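Local coordinates for Wss1p (Saccharomyces cerevisiae FostersO, PDB 5XBN), which is a zinc metalloprotease that, with DNA bringing enzyme and substrate together, cleaves DNA-binding proteins and helps repair toxic DNA-protein cross-links, at residues 112-115 and 116-119; 102-106 and 107-111. One frame throughout, in Å; residues are numbered along the deposited sequence.

Contact 1 (112-115 and 116-119); sequences TMLH and ELTH. With ZN (zinc ion), chain B.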
loop_
_atom_site.group_PDB
_atom_site.type_symbol
_atom_site.label_atom_id
_atom_site.label_comp_id
_atom_site.label_asym_id
_atom_site.label_seq_id
_atom_site.Cartn_x
_atom_site.Cartn_y
_atom_site.Cartn_z
ATOM N N THR A 112 0.857 5.061 -3.659
ATOM C CA THR A 112 -0.470 5.026 -3.060
ATOM C C THR A 112 -0.438 4.427 -1.659
ATOM O O THR A 112 -1.135 4.900 -0.747
ATOM C CB THR A 112 -1.431 4.239 -3.950
ATOM O OG1 THR A 112 -1.589 4.953 -5.178
ATOM C CG2 THR A 112 -2.792 4.081 -3.271
HETATM N N MSE A 113 0.378 3.395 -1.469
HETATM C CA MSE A 113 0.519 2.821 -0.139
HETATM C C MSE A 113 0.984 3.869 0.869
HETATM O O MSE A 113 0.435 3.961 1.969
HETATM C CB MSE A 113 1.493 1.644 -0.144
HETATM C CG MSE A 113 1.690 0.995 1.224
HETATM SE SE MSE A 113 0.047 0.182 1.958
HETATM C CE MSE A 113 0.787 -0.592 3.586
ATOM N N LEU A 114 1.980 4.671 0.500
ATOM C CA LEU A 114 2.494 5.675 1.421
ATOM C C LEU A 114 1.471 6.788 1.668
ATOM O O LEU A 114 1.367 7.303 2.783
ATOM C CB LEU A 114 3.807 6.258 0.903
ATOM C CG LEU A 114 4.952 5.237 0.757
ATOM C CD1 LEU A 114 6.215 5.902 0.230
ATOM C CD2 LEU A 114 5.237 4.529 2.057
ATOM N N HIS A 115 0.725 7.157 0.630
ATOM C CA HIS A 115 -0.393 8.083 0.780
ATOM C C HIS A 115 -1.367 7.564 1.828
ATOM O O HIS A 115 -1.788 8.286 2.732
ATOM C CB HIS A 115 -1.120 8.270 -0.564
ATOM C CG HIS A 115 -2.290 9.213 -0.512
ATOM N ND1 HIS A 115 -2.309 10.410 -1.204
ATOM C CD2 HIS A 115 -3.483 9.133 0.129
ATOM C CE1 HIS A 115 -3.457 11.025 -0.983
ATOM N NE2 HIS A 115 -4.192 10.270 -0.182
ATOM N N GLU A 116 -1.748 6.301 1.707
ATOM C CA GLU A 116 -2.731 5.771 2.645
ATOM C C GLU A 116 -2.183 5.586 4.052
ATOM O O GLU A 116 -2.922 5.756 5.005
ATOM C CB GLU A 116 -3.305 4.445 2.136
ATOM C CG GLU A 116 -3.965 4.582 0.759
ATOM C CD GLU A 116 -5.065 5.619 0.721
ATOM O OE1 GLU A 116 -5.683 5.897 1.767
ATOM O OE2 GLU A 116 -5.333 6.151 -0.369
ATOM N N LEU A 117 -0.901 5.234 4.185
ATOM C CA LEU A 117 -0.288 5.168 5.514
ATOM C C LEU A 117 -0.308 6.533 6.191
ATOM O O LEU A 117 -0.470 6.633 7.395
ATOM C CB LEU A 117 1.154 4.651 5.432
ATOM C CG LEU A 117 1.243 3.135 5.222
ATOM C CD1 LEU A 117 2.687 2.744 4.927
ATOM C CD2 LEU A 117 0.702 2.398 6.465
ATOM N N THR A 118 -0.133 7.587 5.409
ATOM C CA THR A 118 -0.152 8.937 5.968
ATOM C C THR A 118 -1.506 9.209 6.637
ATOM O O THR A 118 -1.569 9.889 7.651
ATOM C CB THR A 118 0.145 9.989 4.874
ATOM O OG1 THR A 118 1.418 9.702 4.272
ATOM C CG2 THR A 118 0.189 11.389 5.449
ATOM N N HIS A 119 -2.572 8.624 6.088
ATOM C CA HIS A 119 -3.916 8.758 6.658
ATOM C C HIS A 119 -4.116 7.993 7.977
ATOM O O HIS A 119 -5.151 8.153 8.629
ATOM C CB HIS A 119 -4.975 8.290 5.642
ATOM C CG HIS A 119 -5.259 9.279 4.551
ATOM N ND1 HIS A 119 -5.483 10.618 4.797
ATOM C CD2 HIS A 119 -5.362 9.122 3.211
ATOM C CE1 HIS A 119 -5.710 11.240 3.652
ATOM N NE2 HIS A 119 -5.651 10.353 2.673
HETATM ZN ZN ZN B . -5.883 10.800 0.673
HETATM O O HOH W 1 -7.559 10.348 -0.245
#
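His115 and His119, one helical turn apart, grip the same zinc ion: NE2 of His115 lies 2.0 Å from the metal and NE2 of His119 2.1 Å. His125 supplies the third imidazole, and a water takes a further place on the metal. Holding a common ion brings NE2 of His115 and NE2 of His119 to 3.2 Å, their ring planes 67° apart. With CG anti to the backbone N (chi1 -180°), His115 sends its ring outward from the helix to the metal, while the His119 ring leans back toward the preceding turn. The ND1 of His119 is hydrogen-bonded to Phe122 O, which helps fix the rotation of that ring. Thr118 doubles the grip on the carbonyl of Leu114: its OG1 donates to Leu114 O at 2.8 Å and its own N-H to the same oxygen at 3.0 Å, from opposite faces of the carbonyl plane. This is the HExxH helix of zinc metallopeptidases, with Glu116 as the probable active-site residue. The Glu116 chain bends at chi2 and brings OE2 to 3.5 Å from CD2 of His115, the carboxylate inclined 41° to the ring. Behind these groups run ordinary helical bonds, Glu116 N to Thr112 O and Leu117 N to Met113 O. On the flank away from the zinc, Leu117 CD1 touches the methyl CE of the selenomethionine Met113 at 4.1 Å and CD2 of Leu114 at 4.2 Å. Cutting Leu117 back to an alanine would probably open a gap beside the Met113 methyl and Leu114 CD2, and leave the helix less firmly packed against Ile90 and Met59. Thr118, on another flank, meets Phe129, Leu133 and Leu136 of helix 127-145.

Contact 2 (102-106 and 107-111); sequences QFLPM and ECIMG
The N-terminal start of helix 106-118 is built here, where Pro105, at the N-cap position, joins an extended approach to the first turn. Pro105 O accepts the N-H of Ile109 at 3.1 Å in a nearly straight bond (N-H...O 169°), while Cys108 N adds a weak bond to that oxygen at 3.0 Å. Met106 O then takes the N-H of Met110, continuing the helical ladder. The proline ring lies against this first turn, its CD 3.9 Å from SG of Cys108 on one flank. At CB it meets the carboxylate of Glu107, whose OE1 comes to 3.6 Å. A bend at chi2 (90°) folds the Glu107 chain back toward the helix start. This is the chain's entry into the zinc-binding helix of the WLM protease domain, arriving from the loop after strand 89-96. Leu104 adds an apolar touch on the side of Ile109: its CB packs on Ile109 CG1 at 3.9 Å, and Ile109 CD1 reaches back to Leu104 O at 3.6 Å. Ile109 is buried and also touches Leu92 of strand 89-96, whereas Leu104 rests on Cys96. The selenomethionines Met106 and Met110, a turn apart, both contact Ile51 of helix 41-54.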
loop_
_atom_site.group_PDB
_atom_site.type_symbol
_atom_site.label_atom_id
_atom_site.label_comp_id
_atom_site.label_asym_id
_atom_site.label_seq_id
_atom_site.Cartn_x
_atom_site.Cartn_y
_atom_site.Cartn_z
ATOM N N GLN A 102 -3.846 -6.059 -16.511
ATOM C CA GLN A 102 -2.582 -5.359 -16.374
ATOM C C GLN A 102 -2.430 -4.787 -14.969
ATOM O O GLN A 102 -3.309 -4.078 -14.481
ATOM C CB GLN A 102 -2.479 -4.246 -17.412
ATOM C CG GLN A 102 -1.131 -3.558 -17.452
ATOM C CD GLN A 102 -0.589 -3.442 -18.863
ATOM O OE1 GLN A 102 0.345 -4.151 -19.241
ATOM N NE2 GLN A 102 -1.178 -2.550 -19.654
ATOM N N PHE A 103 -1.316 -5.110 -14.324
ATOM C CA PHE A 103 -1.016 -4.555 -13.014
ATOM C C PHE A 103 -0.365 -3.182 -13.139
ATOM O O PHE A 103 0.428 -2.939 -14.052
ATOM C CB PHE A 103 -0.112 -5.508 -12.225
ATOM C CG PHE A 103 -0.794 -6.790 -11.818
ATOM C CD1 PHE A 103 -1.782 -6.782 -10.846
ATOM C CD2 PHE A 103 -0.450 -7.995 -12.404
ATOM C CE1 PHE A 103 -2.412 -7.938 -10.466
ATOM C CE2 PHE A 103 -1.083 -9.168 -12.030
ATOM C CZ PHE A 103 -2.065 -9.141 -11.058
ATOM N N LEU A 104 -0.706 -2.283 -12.219
ATOM C CA LEU A 104 -0.037 -0.991 -12.134
ATOM C C LEU A 104 1.429 -1.209 -11.779
ATOM O O LEU A 104 1.782 -2.232 -11.182
ATOM C CB LEU A 104 -0.712 -0.093 -11.085
ATOM C CG LEU A 104 -2.192 0.268 -11.251
ATOM C CD1 LEU A 104 -2.677 1.060 -10.034
ATOM C CD2 LEU A 104 -2.423 1.069 -12.525
ATOM N N PRO A 105 2.295 -0.251 -12.141
ATOM C CA PRO A 105 3.706 -0.384 -11.770
ATOM C C PRO A 105 3.882 -0.357 -10.256
ATOM O O PRO A 105 3.129 0.331 -9.564
ATOM C CB PRO A 105 4.362 0.846 -12.415
ATOM C CG PRO A 105 3.424 1.263 -13.494
ATOM C CD PRO A 105 2.053 0.940 -12.973
HETATM N N MSE A 106 4.868 -1.098 -9.766
HETATM C CA MSE A 106 5.178 -1.145 -8.349
HETATM C C MSE A 106 5.375 0.240 -7.742
HETATM O O MSE A 106 4.953 0.493 -6.609
HETATM C CB MSE A 106 6.429 -1.995 -8.132
HETATM C CG MSE A 106 6.921 -2.006 -6.711
HETATM SE SE MSE A 106 5.952 -3.313 -5.659
HETATM C CE MSE A 106 7.003 -4.867 -6.172
ATOM N N GLU A 107 6.019 1.129 -8.497
ATOM C CA GLU A 107 6.301 2.484 -8.026
ATOM C C GLU A 107 5.014 3.233 -7.726
ATOM O O GLU A 107 4.921 3.934 -6.718
ATOM C CB GLU A 107 7.117 3.273 -9.058
ATOM C CG GLU A 107 8.253 2.493 -9.683
ATOM C CD GLU A 107 7.829 1.761 -10.944
ATOM O OE1 GLU A 107 7.609 0.529 -10.876
ATOM O OE2 GLU A 107 7.718 2.418 -12.007
ATOM N N CYS A 108 4.031 3.067 -8.608
ATOM C CA CYS A 108 2.722 3.705 -8.486
ATOM C C CYS A 108 1.960 3.186 -7.278
ATOM O O CYS A 108 1.415 3.962 -6.497
ATOM C CB CYS A 108 1.884 3.469 -9.745
ATOM S SG CYS A 108 2.433 4.407 -11.190
ATOM N N ILE A 109 1.919 1.865 -7.139
ATOM C CA ILE A 109 1.262 1.242 -5.997
ATOM C C ILE A 109 1.939 1.642 -4.682
ATOM O O ILE A 109 1.262 1.946 -3.709
ATOM C CB ILE A 109 1.238 -0.289 -6.132
ATOM C CG1 ILE A 109 0.536 -0.679 -7.436
ATOM C CG2 ILE A 109 0.517 -0.915 -4.939
ATOM C CD1 ILE A 109 0.635 -2.156 -7.770
HETATM N N MSE A 110 3.269 1.655 -4.644
HETATM C CA MSE A 110 3.965 2.043 -3.416
HETATM C C MSE A 110 3.636 3.485 -3.052
HETATM O O MSE A 110 3.533 3.831 -1.871
HETATM C CB MSE A 110 5.479 1.885 -3.551
HETATM C CG MSE A 110 6.267 2.347 -2.308
HETATM SE SE MSE A 110 5.774 1.391 -0.678
HETATM C CE MSE A 110 5.970 -0.364 -1.537
ATOM N N GLY A 111 3.468 4.322 -4.073
ATOM C CA GLY A 111 3.158 5.719 -3.840
ATOM C C GLY A 111 1.812 5.846 -3.175
ATOM O O GLY A 111 1.635 6.623 -2.239
#

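In the fold
Followed from the N terminus, the chain leaves strand 89-96, runs through the loop into residues 102-106, and enters helix 106-118 at contact 2. Contact 1 takes over at the next residue and carries the same helix on to the zinc site. The two lie in series, neither nested nor crossed, with centres about 13 Å apart, and each is local, so neither closes a long loop. Contact 2 joins the helix start to helix 41-54 and to strand 89-96. Contact 1 sets later turns between that strand, helix 56-62 and helix 127-145, and reaches His125, in the segment leading to helix 127-145, through the shared metal.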